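Long-range contacts in translation initiation factor eIF2B subunit beta (Schizosaccharomyces pombe, PDB 5B04), which acts as a component of the eIF2B complex, which catalyses the exchange of GDP for GTP on the gamma subunit of translation initiation factor eIF2: residues C[33-38]-C[318-323]; C[76-81]-C[283-288]; C[203-208]-C[231-236]; C[237-242]-C[265-270]; C[313-318]-C[370-375]. One frame throughout, in Å; residues are numbered along the deposited sequence.

Contact 1: C[33-38]-C[318-323]; sequences GPFAVA and GIYKLS. With PO4 (phosphate ion), chain M.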
# COMPACT_ATOMS: atom_id res chain seq x y z
N GLY C 33 -7.70 -30.25 14.95
CA GLY C 33 -6.76 -29.15 15.02
C GLY C 33 -5.33 -29.64 14.94
O GLY C 33 -5.02 -30.72 15.45
N PRO C 34 -4.46 -28.85 14.31
CA PRO C 34 -3.05 -29.19 14.06
C PRO C 34 -2.30 -29.66 15.31
O PRO C 34 -1.67 -30.72 15.27
CB PRO C 34 -2.46 -27.87 13.55
CG PRO C 34 -3.61 -27.17 12.94
CD PRO C 34 -4.80 -27.52 13.78
N PHE C 35 -2.38 -28.90 16.39
CA PHE C 35 -1.61 -29.20 17.59
C PHE C 35 -2.08 -30.47 18.30
O PHE C 35 -1.28 -31.33 18.63
CB PHE C 35 -1.65 -28.02 18.57
CG PHE C 35 -0.69 -28.15 19.71
CD1 PHE C 35 0.65 -27.84 19.54
CD2 PHE C 35 -1.12 -28.57 20.96
CE1 PHE C 35 1.54 -27.96 20.59
CE2 PHE C 35 -0.23 -28.69 22.01
CZ PHE C 35 1.10 -28.38 21.83
N ALA C 36 -3.39 -30.57 18.52
CA ALA C 36 -3.96 -31.73 19.19
C ALA C 36 -3.69 -33.01 18.42
O ALA C 36 -3.29 -34.02 19.00
CB ALA C 36 -5.46 -31.53 19.39
N VAL C 37 -3.91 -32.96 17.11
CA VAL C 37 -3.66 -34.10 16.24
C VAL C 37 -2.19 -34.52 16.27
O VAL C 37 -1.87 -35.70 16.36
CB VAL C 37 -4.09 -33.81 14.79
CG1 VAL C 37 -3.53 -34.84 13.84
CG2 VAL C 37 -5.61 -33.75 14.68
N ALA C 38 -1.30 -33.53 16.22
CA ALA C 38 0.14 -33.78 16.23
C ALA C 38 0.58 -34.51 17.49
O ALA C 38 1.31 -35.50 17.42
CB ALA C 38 0.90 -32.48 16.07
N GLY C 318 4.09 -23.00 13.45
CA GLY C 318 5.13 -23.97 13.76
C GLY C 318 5.44 -24.81 12.54
O GLY C 318 4.58 -25.00 11.68
N ILE C 319 6.67 -25.30 12.45
CA ILE C 319 7.11 -26.06 11.28
C ILE C 319 6.41 -27.41 11.15
O ILE C 319 6.51 -28.06 10.11
CB ILE C 319 8.64 -26.29 11.31
CG1 ILE C 319 9.15 -26.42 12.75
CG2 ILE C 319 9.36 -25.15 10.61
CD1 ILE C 319 8.82 -27.73 13.43
N TYR C 320 5.70 -27.82 12.19
CA TYR C 320 5.00 -29.11 12.17
C TYR C 320 3.75 -29.04 11.30
O TYR C 320 3.16 -30.07 10.97
CB TYR C 320 4.65 -29.55 13.59
CG TYR C 320 3.52 -28.78 14.23
CD1 TYR C 320 3.75 -27.55 14.83
CD2 TYR C 320 2.23 -29.29 14.25
CE1 TYR C 320 2.72 -26.84 15.43
CE2 TYR C 320 1.19 -28.59 14.84
CZ TYR C 320 1.44 -27.36 15.43
OH TYR C 320 0.42 -26.67 16.02
N LYS C 321 3.34 -27.83 10.94
CA LYS C 321 2.19 -27.63 10.06
C LYS C 321 2.62 -27.61 8.60
O LYS C 321 1.80 -27.37 7.71
CB LYS C 321 1.46 -26.34 10.41
CG LYS C 321 0.89 -26.29 11.82
CD LYS C 321 0.13 -24.99 12.05
CE LYS C 321 -0.32 -24.85 13.49
NZ LYS C 321 -1.01 -23.55 13.72
N LEU C 322 3.90 -27.85 8.36
CA LEU C 322 4.44 -27.86 7.00
C LEU C 322 4.36 -29.25 6.39
O LEU C 322 5.15 -30.13 6.73
CB LEU C 322 5.88 -27.34 7.00
CG LEU C 322 6.54 -27.09 5.64
CD1 LEU C 322 5.68 -26.16 4.79
CD2 LEU C 322 7.93 -26.50 5.83
N SER C 323 3.41 -29.45 5.49
CA SER C 323 3.19 -30.74 4.85
C SER C 323 3.68 -30.74 3.41
O SER C 323 3.52 -29.74 2.70
CB SER C 323 1.71 -31.13 4.92
OG SER C 323 1.49 -32.41 4.37
P PO4 M . -2.74 -21.97 16.09
O1 PO4 M . -1.73 -23.10 16.05
O2 PO4 M . -3.59 -22.02 14.84
O3 PO4 M . -2.02 -20.65 16.16
O4 PO4 M . -3.63 -22.12 17.30
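P34 O, in the first turn of helix 34-51, accepts two hydrogen bonds, one from A38 N (3.0 Å) and one from the hydroxyl of S80, and the rim of the Y320 ring comes up beside it. Y320 CE2 stands 3.6 Å from P34 O, close to the plane of the tyrosine ring. CG of Y320 sits between its own backbone N and carbonyl carbon (chi1 73°), and the ring beyond it lies against the start of the helix. There CD2 touches A38 CB at 3.9 Å, while CE2 is also in contact with P34 CB. At the tip of the ring, Y320 OH is 3.6 Å from F35 CB, at the edge of the phenylalanine ring and in its plane, and the two side chains cross at about a right angle. The helix belongs to the helical N-terminal part of the protein and segment 318-323 follows strand 313-316 of the Rossmann-like domain, which makes this pairing a seam between the two halves of the fold. K321 crosses the same seam. Its CG covers one face of the Y320 ring toward the rim, and its extended chain brings CE to 3.7 Å from P34 CB. An alanine in place of Y320 would probably open a gap between P34, F35 and A38 and leave one side of the K321 stem without its ring. K321 NZ bonds to T284 O and to a phosphate ion, probably from the crystallisation liquor, which S217, K218 and T219 also hold at the start of helix 218-228.

Contact 2: C[76-81]-C[283-288]; sequences PTEFSC and GTHAIL
H285 and A286, which meet T77 and F79 across this contact, form a classic beta bulge opposite V294 where the edge strand 286-287 leaves its loop, and the start of helix 79-102 packs against it. The polar part belongs to the histidine. H285 NE2 donates a nearly straight bond to T77 O (2.9 Å, 166° at the hydrogen), and the carbonyl oxygen lies in the imidazole plane. H285 CG is anti to the backbone N, and the ring beyond it meets T77 O at its edge. E78 bends at chi2, and its OE2 comes to 3.4 Å from H285 CE1, again at the ring edge, with carboxylate and ring planes 76° apart. The nearby carboxylate would probably favour a positive imidazole. E78 OE1 is taken up by G33 N, and Y361 stacks on the H285 ring.

The apolar part is centred on F79. Its CD1 touches A286 CB at 3.6 Å. One face of the phenylalanine ring carries P76 O and T77 CA, both offset toward the rim; over the centre of the opposite face stands L288 CD2, in a CH-pi contact 4.0 Å from the F79 centroid and 11° from the ring normal.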
# COMPACT_ATOMS: atom_id res chain seq x y z
N PRO C 76 -7.80 -36.91 6.38
CA PRO C 76 -6.72 -36.53 5.45
C PRO C 76 -6.35 -35.05 5.46
O PRO C 76 -5.26 -34.72 4.99
CB PRO C 76 -7.29 -36.93 4.09
CG PRO C 76 -8.76 -36.86 4.26
CD PRO C 76 -9.02 -37.32 5.66
N THR C 77 -7.21 -34.18 5.97
CA THR C 77 -6.93 -32.75 5.95
C THR C 77 -6.31 -32.26 7.26
O THR C 77 -6.10 -31.06 7.45
CB THR C 77 -8.20 -31.93 5.66
OG1 THR C 77 -9.25 -32.33 6.54
CG2 THR C 77 -8.64 -32.14 4.22
N GLU C 78 -6.02 -33.19 8.16
CA GLU C 78 -5.25 -32.88 9.36
C GLU C 78 -3.80 -33.28 9.13
O GLU C 78 -3.31 -34.26 9.69
CB GLU C 78 -5.83 -33.60 10.59
CG GLU C 78 -7.25 -33.18 10.94
CD GLU C 78 -7.31 -31.89 11.74
OE1 GLU C 78 -8.43 -31.42 12.02
OE2 GLU C 78 -6.24 -31.36 12.10
N PHE C 79 -3.12 -32.50 8.29
CA PHE C 79 -1.80 -32.85 7.78
C PHE C 79 -0.73 -32.96 8.86
O PHE C 79 0.34 -33.54 8.63
CB PHE C 79 -1.36 -31.81 6.74
CG PHE C 79 -2.37 -31.57 5.66
CD1 PHE C 79 -3.35 -30.61 5.80
CD2 PHE C 79 -2.34 -32.32 4.49
CE1 PHE C 79 -4.28 -30.39 4.80
CE2 PHE C 79 -3.26 -32.11 3.49
CZ PHE C 79 -4.24 -31.14 3.65
N SER C 80 -1.00 -32.42 10.04
CA SER C 80 -0.07 -32.49 11.16
C SER C 80 0.19 -33.94 11.57
O SER C 80 1.27 -34.28 12.04
CB SER C 80 -0.58 -31.68 12.35
OG SER C 80 -1.91 -32.06 12.68
N CYS C 81 -0.82 -34.79 11.38
CA CYS C 81 -0.69 -36.21 11.66
C CYS C 81 0.39 -36.84 10.79
O CYS C 81 1.35 -37.42 11.30
CB CYS C 81 -2.02 -36.93 11.43
SG CYS C 81 -1.98 -38.71 11.73
N GLY C 283 -2.66 -16.69 11.41
CA GLY C 283 -2.32 -18.06 11.76
C GLY C 283 -2.74 -18.93 10.60
O GLY C 283 -3.42 -18.46 9.68
N THR C 284 -2.35 -20.20 10.62
CA THR C 284 -2.73 -21.12 9.56
C THR C 284 -3.01 -22.50 10.12
O THR C 284 -2.49 -22.87 11.18
CB THR C 284 -1.65 -21.20 8.46
OG1 THR C 284 -2.14 -22.00 7.38
CG2 THR C 284 -0.38 -21.81 9.01
N HIS C 285 -3.83 -23.27 9.41
CA HIS C 285 -4.12 -24.64 9.81
C HIS C 285 -3.04 -25.57 9.28
O HIS C 285 -2.64 -26.52 9.96
CB HIS C 285 -5.49 -25.07 9.29
CG HIS C 285 -5.75 -26.54 9.40
ND1 HIS C 285 -6.09 -27.15 10.58
CD2 HIS C 285 -5.70 -27.52 8.47
CE1 HIS C 285 -6.25 -28.45 10.38
NE2 HIS C 285 -6.01 -28.70 9.10
N ALA C 286 -2.56 -25.29 8.08
CA ALA C 286 -1.50 -26.09 7.46
C ALA C 286 -0.84 -25.34 6.31
O ALA C 286 -1.45 -24.49 5.67
CB ALA C 286 -2.07 -27.42 6.97
N ILE C 287 0.43 -25.67 6.06
CA ILE C 287 1.15 -25.13 4.92
C ILE C 287 1.54 -26.28 4.00
O ILE C 287 2.27 -27.18 4.40
CB ILE C 287 2.41 -24.36 5.35
CG1 ILE C 287 2.06 -23.34 6.44
CG2 ILE C 287 3.04 -23.67 4.15
CD1 ILE C 287 3.27 -22.65 7.03
N LEU C 288 1.05 -26.24 2.76
CA LEU C 288 1.24 -27.35 1.84
C LEU C 288 2.59 -27.31 1.13
O LEU C 288 3.43 -26.45 1.42
CB LEU C 288 0.11 -27.38 0.81
CG LEU C 288 -1.28 -27.53 1.42
CD1 LEU C 288 -2.32 -27.64 0.32
CD2 LEU C 288 -1.34 -28.74 2.34

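Contact 3: C[203-208]-C[231-236]; sequences DHLHSN and RKFSVI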
# COMPACT_ATOMS: atom_id res chain seq x y z
N ASP C 203 10.74 -7.73 16.49
CA ASP C 203 11.37 -7.35 15.23
C ASP C 203 10.34 -6.94 14.18
O ASP C 203 10.70 -6.46 13.10
CB ASP C 203 12.22 -8.50 14.69
CG ASP C 203 13.40 -8.82 15.58
OD1 ASP C 203 13.84 -7.92 16.33
OD2 ASP C 203 13.89 -9.97 15.54
N HIS C 204 9.06 -7.12 14.49
CA HIS C 204 8.01 -6.86 13.51
C HIS C 204 6.83 -6.11 14.11
O HIS C 204 6.04 -5.49 13.39
CB HIS C 204 7.54 -8.18 12.89
CG HIS C 204 8.64 -8.98 12.27
ND1 HIS C 204 9.30 -8.58 11.13
CD2 HIS C 204 9.21 -10.15 12.64
CE1 HIS C 204 10.23 -9.47 10.82
NE2 HIS C 204 10.19 -10.43 11.73
N LEU C 205 6.69 -6.16 15.43
CA LEU C 205 5.67 -5.38 16.12
C LEU C 205 6.30 -4.19 16.83
O LEU C 205 7.14 -4.35 17.71
CB LEU C 205 4.91 -6.25 17.13
CG LEU C 205 3.94 -7.27 16.56
CD1 LEU C 205 3.14 -7.93 17.68
CD2 LEU C 205 3.01 -6.62 15.55
N HIS C 206 5.88 -2.99 16.44
CA HIS C 206 6.38 -1.77 17.06
C HIS C 206 5.23 -0.90 17.55
O HIS C 206 4.06 -1.18 17.27
CB HIS C 206 7.26 -1.00 16.07
CG HIS C 206 8.53 -1.70 15.73
ND1 HIS C 206 9.74 -1.39 16.32
CD2 HIS C 206 8.79 -2.71 14.86
CE1 HIS C 206 10.68 -2.17 15.82
NE2 HIS C 206 10.13 -2.98 14.94
N SER C 207 5.57 0.15 18.29
CA SER C 207 4.57 1.00 18.92
C SER C 207 3.75 1.78 17.90
O SER C 207 4.26 2.19 16.86
CB SER C 207 5.24 1.97 19.90
OG SER C 207 5.90 1.26 20.94
N ASN C 208 2.47 1.96 18.22
CA ASN C 208 1.53 2.76 17.42
C ASN C 208 1.27 2.23 16.02
O ASN C 208 0.64 2.91 15.20
CB ASN C 208 2.03 4.21 17.34
CG ASN C 208 2.06 4.90 18.69
OD1 ASN C 208 3.04 4.79 19.43
ND2 ASN C 208 0.98 5.59 19.02
N ARG C 231 5.59 -2.85 24.48
CA ARG C 231 5.14 -1.94 23.43
C ARG C 231 3.62 -1.90 23.31
O ARG C 231 2.96 -2.94 23.27
CB ARG C 231 5.76 -2.33 22.09
CG ARG C 231 7.28 -2.38 22.12
CD ARG C 231 7.85 -2.83 20.79
NE ARG C 231 9.30 -2.96 20.85
CZ ARG C 231 10.05 -3.41 19.85
NH1 ARG C 231 9.49 -3.78 18.71
NH2 ARG C 231 11.37 -3.50 20.00
N LYS C 232 3.07 -0.69 23.24
CA LYS C 232 1.63 -0.52 23.11
C LYS C 232 1.25 -0.18 21.67
O LYS C 232 1.66 0.84 21.13
CB LYS C 232 1.13 0.57 24.07
CG LYS C 232 1.55 0.35 25.51
CD LYS C 232 0.38 0.55 26.46
CE LYS C 232 0.41 -0.47 27.59
NZ LYS C 232 -0.70 -0.27 28.56
N PHE C 233 0.46 -1.06 21.06
CA PHE C 233 0.03 -0.88 19.68
C PHE C 233 -1.45 -1.22 19.54
O PHE C 233 -2.16 -1.36 20.54
CB PHE C 233 0.87 -1.76 18.75
CG PHE C 233 0.98 -3.19 19.18
CD1 PHE C 233 1.98 -3.60 20.04
CD2 PHE C 233 0.07 -4.14 18.73
CE1 PHE C 233 2.08 -4.92 20.44
CE2 PHE C 233 0.16 -5.46 19.12
CZ PHE C 233 1.17 -5.85 19.98
N SER C 234 -1.91 -1.35 18.30
CA SER C 234 -3.32 -1.63 18.04
C SER C 234 -3.49 -2.88 17.19
O SER C 234 -2.70 -3.15 16.30
CB SER C 234 -3.99 -0.44 17.36
OG SER C 234 -3.90 0.72 18.16
N VAL C 235 -4.54 -3.65 17.48
CA VAL C 235 -4.86 -4.84 16.70
C VAL C 235 -6.34 -4.86 16.32
O VAL C 235 -7.22 -4.73 17.17
CB VAL C 235 -4.53 -6.13 17.48
CG1 VAL C 235 -5.16 -7.34 16.80
CG2 VAL C 235 -3.02 -6.31 17.59
N ILE C 236 -6.60 -5.00 15.02
CA ILE C 236 -7.96 -5.19 14.54
C ILE C 236 -8.22 -6.68 14.34
O ILE C 236 -7.56 -7.33 13.54
CB ILE C 236 -8.21 -4.44 13.22
CG1 ILE C 236 -7.98 -2.95 13.40
CG2 ILE C 236 -9.63 -4.70 12.73
CD1 ILE C 236 -8.25 -2.13 12.16
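L205 O receives the main polar bond of this contact, from R231 NH1, with the carbonyl oxygen close to the guanidinium plane and an angle of 143° at the hydrogen. NH1 also bonds to M202 O, so one nitrogen ties two backbone carbonyls of the same loop. A second bond, between backbones, runs from N208 N to K232 O (3.2 Å).

Stacking involves the same arginine. R231 is extended from CG to NE and lies alongside H206, pointing the same way, and its guanidinium rests flat on the imidazole, with centres 4.5 Å apart and planes inclined by 27°. NH1 is the atom over the ring face, 3.4 Å from H206 ND1 and offset toward the rim. The stem of the arginine passes S207, whose OG is 3.8 Å from R231 CB.

Apolar contact lies on the other side of the loop, where L205 CD1 touches F233 CZ at 3.7 Å. Both side chains also pack on A227 of helix 218-228, the helix of the beta-alpha-beta crossover that links strands 210-214 and 234-238.

D203 OD1 remains 6.3 Å from R231 NH2 and forms no salt bridge with it, so the arginine is probably stabilised by L205 O, M202 O and the H206 ring face.

Contact 4: C[237-242]-C[265-270]; sequences VAEGFP and ISDATI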
# COMPACT_ATOMS: atom_id res chain seq x y z
N VAL C 237 -9.17 -7.22 15.10
CA VAL C 237 -9.50 -8.64 15.00
C VAL C 237 -10.77 -8.86 14.20
O VAL C 237 -11.87 -8.52 14.64
CB VAL C 237 -9.68 -9.28 16.39
CG1 VAL C 237 -10.09 -10.73 16.25
CG2 VAL C 237 -8.39 -9.16 17.20
N ALA C 238 -10.61 -9.41 13.00
CA ALA C 238 -11.76 -9.81 12.20
C ALA C 238 -12.27 -11.16 12.71
O ALA C 238 -11.53 -12.14 12.72
CB ALA C 238 -11.39 -9.89 10.73
N GLU C 239 -13.52 -11.19 13.14
CA GLU C 239 -14.15 -12.43 13.58
C GLU C 239 -14.12 -13.44 12.44
O GLU C 239 -14.24 -13.07 11.27
CB GLU C 239 -15.58 -12.19 14.04
CG GLU C 239 -16.46 -11.54 12.98
CD GLU C 239 -17.93 -11.63 13.30
OE1 GLU C 239 -18.29 -11.59 14.50
OE2 GLU C 239 -18.74 -11.75 12.35
N GLY C 240 -13.94 -14.71 12.77
CA GLY C 240 -13.87 -15.75 11.76
C GLY C 240 -15.22 -16.38 11.49
O GLY C 240 -15.34 -17.60 11.45
N PHE C 241 -16.24 -15.54 11.32
CA PHE C 241 -17.60 -16.01 11.14
C PHE C 241 -17.74 -16.92 9.92
O PHE C 241 -17.22 -16.60 8.86
CB PHE C 241 -18.57 -14.84 11.02
CG PHE C 241 -20.00 -15.24 11.09
CD1 PHE C 241 -20.60 -15.48 12.30
CD2 PHE C 241 -20.74 -15.42 9.93
CE1 PHE C 241 -21.91 -15.88 12.37
CE2 PHE C 241 -22.06 -15.82 10.00
CZ PHE C 241 -22.65 -16.04 11.22
N PRO C 242 -18.45 -18.04 10.07
CA PRO C 242 -19.19 -18.45 11.27
C PRO C 242 -18.44 -19.40 12.19
O PRO C 242 -18.95 -19.75 13.25
CB PRO C 242 -20.42 -19.14 10.69
CG PRO C 242 -19.97 -19.66 9.33
CD PRO C 242 -18.64 -19.02 8.98
N ILE C 265 -14.15 -6.33 14.40
CA ILE C 265 -14.91 -5.99 13.20
C ILE C 265 -15.53 -7.22 12.54
O ILE C 265 -15.05 -8.34 12.72
CB ILE C 265 -14.03 -5.27 12.15
CG1 ILE C 265 -12.94 -6.22 11.63
CG2 ILE C 265 -13.42 -4.01 12.73
CD1 ILE C 265 -12.22 -5.71 10.41
N SER C 266 -16.59 -7.00 11.78
CA SER C 266 -17.17 -8.05 10.95
C SER C 266 -16.25 -8.30 9.75
O SER C 266 -15.38 -7.48 9.45
CB SER C 266 -18.57 -7.67 10.48
OG SER C 266 -18.57 -6.40 9.85
N ASP C 267 -16.44 -9.43 9.08
CA ASP C 267 -15.58 -9.79 7.96
C ASP C 267 -15.76 -8.86 6.76
O ASP C 267 -14.86 -8.73 5.93
CB ASP C 267 -15.84 -11.24 7.53
CG ASP C 267 -15.37 -12.24 8.56
OD1 ASP C 267 -14.16 -12.56 8.57
OD2 ASP C 267 -16.21 -12.71 9.36
N ALA C 268 -16.92 -8.23 6.67
CA ALA C 268 -17.21 -7.32 5.57
C ALA C 268 -16.40 -6.04 5.68
O ALA C 268 -16.12 -5.37 4.68
CB ALA C 268 -18.70 -7.00 5.52
N THR C 269 -16.00 -5.70 6.91
CA THR C 269 -15.32 -4.44 7.18
C THR C 269 -13.82 -4.51 6.87
O THR C 269 -13.13 -3.49 6.93
CB THR C 269 -15.52 -4.02 8.65
OG1 THR C 269 -16.83 -4.42 9.09
CG2 THR C 269 -15.38 -2.51 8.82
N ILE C 270 -13.34 -5.70 6.54
CA ILE C 270 -11.91 -5.93 6.32
C ILE C 270 -11.29 -4.98 5.30
O ILE C 270 -10.26 -4.36 5.57
CB ILE C 270 -11.65 -7.38 5.88
CG1 ILE C 270 -11.91 -8.35 7.03
CG2 ILE C 270 -10.22 -7.54 5.38
CD1 ILE C 270 -11.77 -9.80 6.66
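A238 and I265 pair as parallel strands, with I265 N bonded to V237 O (3.2 Å) and E239 N to I265 O (3.3 Å). A238 CB lies on the same side of the sheet as the I265 side chain and meets I265 CG1 at 4.1 Å and I270 CG1 at 4.0 Å. Beyond the paired residues the chain turns at G240, the centre of an inverse gamma turn, and D267 extends its carboxylate toward that turn. D267 OD2 accepts a weak bond from F241 N (3.4 Å, 132° at the hydrogen) and lies against F241 CB. An alanine at D267 would probably leave F241 N with little more than its weak bond to E239 O, and the turn freer to move. E239 CG sits between its backbone N and carbonyl carbon (chi1 57°), 3.5 Å from I265 O. Its OE2 is 4.0 Å from D267 OD2, and the repulsion expected between them is probably eased at E239 OE1 by H249 of the same chain, through a hydrogen bond, and by R302 of a neighbouring delta subunit, through a salt bridge. These are the C-terminal ends of parallel strands in a Rossmann-like sheet, continued across the subunit interface by a delta strand that pairs with I265.

Contact 5: C[313-318]-C[370-375]; sequences VVVCSG and DLFITN
V315 and I373 carry the centre of this parallel pair of strands, 313-316 and 371-374, whose axes approach to 4.5 Å and are inclined by 21°. V315 N donates to L371 O (2.8 Å), I373 N to V315 O, and S317 N to I373 O (2.9 Å), the alternating pattern of parallel strands. Packing is dense on both faces of the sheet. On the face of V314, C316, L371 and I373, V314 CG1 fits against I373 CG1 at 3.7 Å, the two side chains crossing obliquely, and it also reaches L371 CD2. C316 SG, beside its own backbone N (chi1 -59°), rests 3.7 Å from I373 CB. On the other face V315 and F372 lie side by side and point the same way, with F372 CD1 3.7 Å from V315 CB.

The ends are more polar. At the open one, partly exposed D370 folds back so that its OD2 accepts a straight bond from V313 N (2.8 Å, 169°) on the anti side of the carboxylate, while V313 O takes D370 N and, weakly, L371 N. At the other, looser end, no interstrand bond follows that of S317; N375 OD1 approaches G318 CA at 3.4 Å but accepts a hydrogen bond from I319 N, and T374 OG1 bonds to G377 O.

Strand 279-282 flanks 313-316 on its far side and 377-379 runs antiparallel beyond 371-374. F223 of helix 218-228 covers C316 and I373, L293 of strand 293-296 meets V315 and F372, and the delta subunit packs on V314 and L371.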
# COMPACT_ATOMS: atom_id res chain seq x y z
N VAL C 313 1.73 -9.39 4.33
CA VAL C 313 1.05 -10.49 5.00
C VAL C 313 2.05 -11.40 5.70
O VAL C 313 2.89 -12.03 5.06
CB VAL C 313 0.22 -11.33 4.00
CG1 VAL C 313 -0.29 -12.60 4.67
CG2 VAL C 313 -0.93 -10.51 3.45
N VAL C 314 1.96 -11.45 7.03
CA VAL C 314 2.86 -12.28 7.82
C VAL C 314 2.11 -13.48 8.38
O VAL C 314 0.95 -13.36 8.78
CB VAL C 314 3.49 -11.48 8.98
CG1 VAL C 314 4.73 -12.20 9.50
CG2 VAL C 314 3.85 -10.08 8.52
N VAL C 315 2.77 -14.63 8.41
CA VAL C 315 2.15 -15.85 8.91
C VAL C 315 2.97 -16.47 10.03
O VAL C 315 4.14 -16.79 9.85
CB VAL C 315 1.95 -16.89 7.79
CG1 VAL C 315 1.34 -18.16 8.35
CG2 VAL C 315 1.09 -16.31 6.68
N CYS C 316 2.34 -16.64 11.19
CA CYS C 316 2.99 -17.28 12.33
C CYS C 316 2.54 -18.73 12.46
O CYS C 316 1.36 -19.00 12.71
CB CYS C 316 2.68 -16.51 13.62
SG CYS C 316 3.22 -14.79 13.61
N SER C 317 3.48 -19.66 12.29
CA SER C 317 3.15 -21.08 12.32
C SER C 317 4.35 -21.94 12.68
O SER C 317 5.47 -21.66 12.27
CB SER C 317 2.59 -21.52 10.97
OG SER C 317 2.28 -22.90 10.97
N GLY C 318 4.09 -23.00 13.45
CA GLY C 318 5.13 -23.97 13.76
C GLY C 318 5.44 -24.81 12.54
O GLY C 318 4.58 -25.00 11.68
N ASP C 370 4.21 -12.75 2.55
CA ASP C 370 5.50 -12.07 2.48
C ASP C 370 6.52 -12.72 3.41
O ASP C 370 7.68 -12.89 3.05
CB ASP C 370 5.34 -10.59 2.83
CG ASP C 370 4.55 -9.82 1.79
OD1 ASP C 370 5.13 -9.47 0.75
OD2 ASP C 370 3.35 -9.57 2.02
N LEU C 371 6.08 -13.07 4.62
CA LEU C 371 6.98 -13.61 5.62
C LEU C 371 6.34 -14.69 6.48
O LEU C 371 5.20 -14.56 6.93
CB LEU C 371 7.49 -12.48 6.52
CG LEU C 371 8.41 -12.88 7.68
CD1 LEU C 371 9.71 -13.45 7.14
CD2 LEU C 371 8.66 -11.71 8.60
N PHE C 372 7.08 -15.78 6.70
CA PHE C 372 6.65 -16.82 7.62
C PHE C 372 7.41 -16.71 8.94
O PHE C 372 8.64 -16.80 8.96
CB PHE C 372 6.86 -18.21 7.02
CG PHE C 372 5.81 -18.61 6.02
CD1 PHE C 372 4.58 -19.07 6.44
CD2 PHE C 372 6.07 -18.54 4.66
CE1 PHE C 372 3.61 -19.45 5.52
CE2 PHE C 372 5.11 -18.91 3.73
CZ PHE C 372 3.88 -19.37 4.17
N ILE C 373 6.68 -16.51 10.03
CA ILE C 373 7.28 -16.54 11.36
C ILE C 373 7.15 -17.94 11.95
O ILE C 373 6.04 -18.39 12.26
CB ILE C 373 6.62 -15.52 12.31
CG1 ILE C 373 6.92 -14.09 11.84
CG2 ILE C 373 7.13 -15.71 13.73
CD1 ILE C 373 8.38 -13.70 11.98
N THR C 374 8.27 -18.63 12.09
CA THR C 374 8.27 -20.00 12.59
C THR C 374 9.16 -20.14 13.82
O THR C 374 9.86 -19.20 14.20
CB THR C 374 8.74 -20.99 11.52
OG1 THR C 374 10.13 -20.79 11.25
CG2 THR C 374 7.95 -20.81 10.23
N ASN C 375 9.12 -21.32 14.43
CA ASN C 375 9.98 -21.61 15.57
C ASN C 375 11.43 -21.84 15.13
O ASN C 375 12.33 -21.93 15.96
CB ASN C 375 9.47 -22.82 16.35
CG ASN C 375 9.13 -23.99 15.45
OD1 ASN C 375 8.50 -23.82 14.41
ND2 ASN C 375 9.56 -25.18 15.84

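How the contacts relate
Contacts 1 and 2, with centres 6 Å apart, lie near the centre of the folded chain and join the N-terminal helices to the Rossmann-like domain; I287 hydrogen-bonds to both K321 and S323. Contact 5, buried in the main sheet, shares G318 with contact 1 and packs on contact 2 through I287 and F372. Contacts 3 and 4 lie further out, at opposite ends of strand 234-238, and meet where I236 touches I265. The delta subunit packs on both, contact 4 being buried and contact 3 partly exposed. Backbone bonding and aliphatic side chains dominate contact 5, aromatic and edge contacts the domain seam; an arginine stack marks contact 3, and contact 4 joins backbone pairing to acidic side chains.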